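Local coordinates for protein FAD-dependent oxidoreductase (Actinomadura kijaniata, PDB 3M9V) that binds dTDP and a flavin cofactor and probably acts as a flavoprotein oxidoreductase of the acyl-CoA dehydrogenase family in D-kijanose biosynthesis, at residues A273-A278 against A298-R303. Residues are numbered along the deposited sequence; the frame is centred on the assembly and turned at random.
Sequences AAYDTA and AEIDSR
Y275, on helix 264-283, reaches across to helix 291-323 and meets two consecutive residues, I300 and D301. Its CG lies anti to the backbone N (chi1 -176°), which carries the ring across to the second helix; the closest CA pair, Y275 with I300, is 7.5 Å apart. One I300 branch does the apolar touching: CG2 comes obliquely to the ring, 3.3 Å from Y275 CD1, while other side-chain contacts of I300 reach D357 and L361 of helix 329-362. At the far end of the side chain, Y275 OH donates a hydrogen bond to D301 OD1 at 2.7 Å. The oxygen is met on its anti side, 31° out of the carboxylate plane, and ring and carboxylate planes stand 46° apart. D301 OD2 forms a salt bridge with R338 NE of the second subunit, on whose A402 the tyrosine also packs. A phenylalanine here would probably leave D301 OD1 without its phenolic donor and the carboxylate freer to turn. Both helices belong to the C-terminal helical domain of the acyl-CoA dehydrogenase fold, and D301 is bonded across the subunit boundary: the phenol of this chain and the arginine of the second subunit probably share in stabilising the buried carboxylate, one at each oxygen.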
loop_
_atom_site.group_PDB
_atom_site.type_symbol
_atom_site.label_atom_id
_atom_site.label_comp_id
_atom_site.label_asym_id
_atom_site.label_seq_id
_atom_site.Cartn_x
_atom_site.Cartn_y
_atom_site.Cartn_z
ATOM N N ALA A 273 16.609 13.035 -5.484
ATOM C CA ALA A 273 17.983 12.669 -5.782
ATOM C C ALA A 273 17.954 11.152 -5.981
ATOM O O ALA A 273 18.657 10.673 -6.850
ATOM C CB ALA A 273 18.946 13.061 -4.629
ATOM N N ALA A 274 17.125 10.413 -5.243
ATOM C CA ALA A 274 16.978 8.980 -5.496
ATOM C C ALA A 274 16.452 8.680 -6.905
ATOM O O ALA A 274 16.987 7.862 -7.648
ATOM C CB ALA A 274 16.074 8.315 -4.421
ATOM N N TYR A 275 15.412 9.390 -7.313
ATOM C CA TYR A 275 14.822 9.180 -8.622
ATOM C C TYR A 275 15.854 9.496 -9.717
ATOM O O TYR A 275 15.991 8.717 -10.666
ATOM C CB TYR A 275 13.658 10.139 -8.758
ATOM C CG TYR A 275 12.856 10.001 -10.031
ATOM C CD1 TYR A 275 12.551 8.750 -10.567
ATOM C CD2 TYR A 275 12.382 11.114 -10.692
ATOM C CE1 TYR A 275 11.789 8.632 -11.745
ATOM C CE2 TYR A 275 11.595 11.006 -11.842
ATOM C CZ TYR A 275 11.288 9.776 -12.342
ATOM O OH TYR A 275 10.517 9.737 -13.485
ATOM N N ASP A 276 16.543 10.634 -9.575
ATOM C CA ASP A 276 17.540 11.073 -10.553
ATOM C C ASP A 276 18.652 10.057 -10.723
ATOM O O ASP A 276 19.104 9.825 -11.844
ATOM C CB ASP A 276 18.206 12.368 -10.096
ATOM C CG ASP A 276 17.286 13.551 -10.263
ATOM O OD1 ASP A 276 16.214 13.437 -10.885
ATOM O OD2 ASP A 276 17.612 14.587 -9.681
ATOM N N THR A 277 19.096 9.488 -9.608
ATOM C CA THR A 277 20.053 8.379 -9.583
ATOM C C THR A 277 19.585 7.115 -10.287
ATOM O O THR A 277 20.335 6.513 -11.073
ATOM C CB THR A 277 20.425 8.005 -8.130
ATOM O OG1 THR A 277 20.943 9.176 -7.499
ATOM C CG2 THR A 277 21.522 6.971 -8.102
ATOM N N ALA A 278 18.345 6.727 -10.006
ATOM C CA ALA A 278 17.754 5.554 -10.635
ATOM C C ALA A 278 17.621 5.741 -12.141
ATOM O O ALA A 278 18.007 4.854 -12.892
ATOM C CB ALA A 278 16.404 5.201 -10.046
ATOM N N ALA A 298 7.132 4.809 -13.958
ATOM C CA ALA A 298 5.922 5.618 -14.116
ATOM C C ALA A 298 5.358 5.820 -12.695
ATOM O O ALA A 298 4.903 6.909 -12.370
ATOM C CB ALA A 298 4.885 4.912 -15.032
ATOM N N GLU A 299 5.394 4.807 -11.838
ATOM C CA GLU A 299 4.773 4.927 -10.514
ATOM C C GLU A 299 5.530 5.956 -9.671
ATOM O O GLU A 299 4.931 6.811 -9.013
ATOM C CB GLU A 299 4.754 3.581 -9.764
ATOM C CG GLU A 299 3.824 2.506 -10.339
ATOM C CD GLU A 299 2.412 2.675 -9.825
ATOM O OE1 GLU A 299 2.231 3.370 -8.783
ATOM O OE2 GLU A 299 1.494 2.133 -10.482
ATOM N N ILE A 300 6.854 5.860 -9.666
ATOM C CA ILE A 300 7.678 6.865 -9.019
ATOM C C ILE A 300 7.489 8.275 -9.533
ATOM O O ILE A 300 7.374 9.227 -8.754
ATOM C CB ILE A 300 9.180 6.503 -9.102
ATOM C CG1 ILE A 300 9.432 5.225 -8.305
ATOM C CG2 ILE A 300 10.049 7.698 -8.772
ATOM C CD1 ILE A 300 10.759 4.531 -8.645
ATOM N N ASP A 301 7.456 8.416 -10.856
ATOM C CA ASP A 301 7.261 9.736 -11.451
ATOM C C ASP A 301 5.968 10.351 -10.908
ATOM O O ASP A 301 5.872 11.549 -10.623
ATOM C CB ASP A 301 7.113 9.572 -12.988
ATOM C CG ASP A 301 7.332 10.874 -13.726
ATOM O OD1 ASP A 301 8.436 11.409 -13.613
ATOM O OD2 ASP A 301 6.443 11.406 -14.401
ATOM N N SER A 302 4.917 9.544 -10.809
ATOM C CA SER A 302 3.656 10.096 -10.302
ATOM C C SER A 302 3.663 10.316 -8.774
ATOM O O SER A 302 3.172 11.330 -8.268
ATOM C CB SER A 302 2.507 9.154 -10.688
ATOM O OG SER A 302 1.294 9.495 -10.020
ATOM N N ARG A 303 4.245 9.388 -8.024
ATOM C CA ARG A 303 4.414 9.569 -6.569
ATOM C C ARG A 303 5.262 10.783 -6.176
ATOM O O ARG A 303 4.935 11.488 -5.229
ATOM C CB ARG A 303 5.016 8.324 -5.911
ATOM C CG ARG A 303 3.965 7.209 -5.695
ATOM C CD ARG A 303 4.541 5.872 -5.153
ATOM N NE ARG A 303 3.596 5.408 -4.145
ATOM C CZ ARG A 303 2.511 4.679 -4.396
ATOM N NH1 ARG A 303 2.257 4.255 -5.628
ATOM N NH2 ARG A 303 1.679 4.362 -3.410
#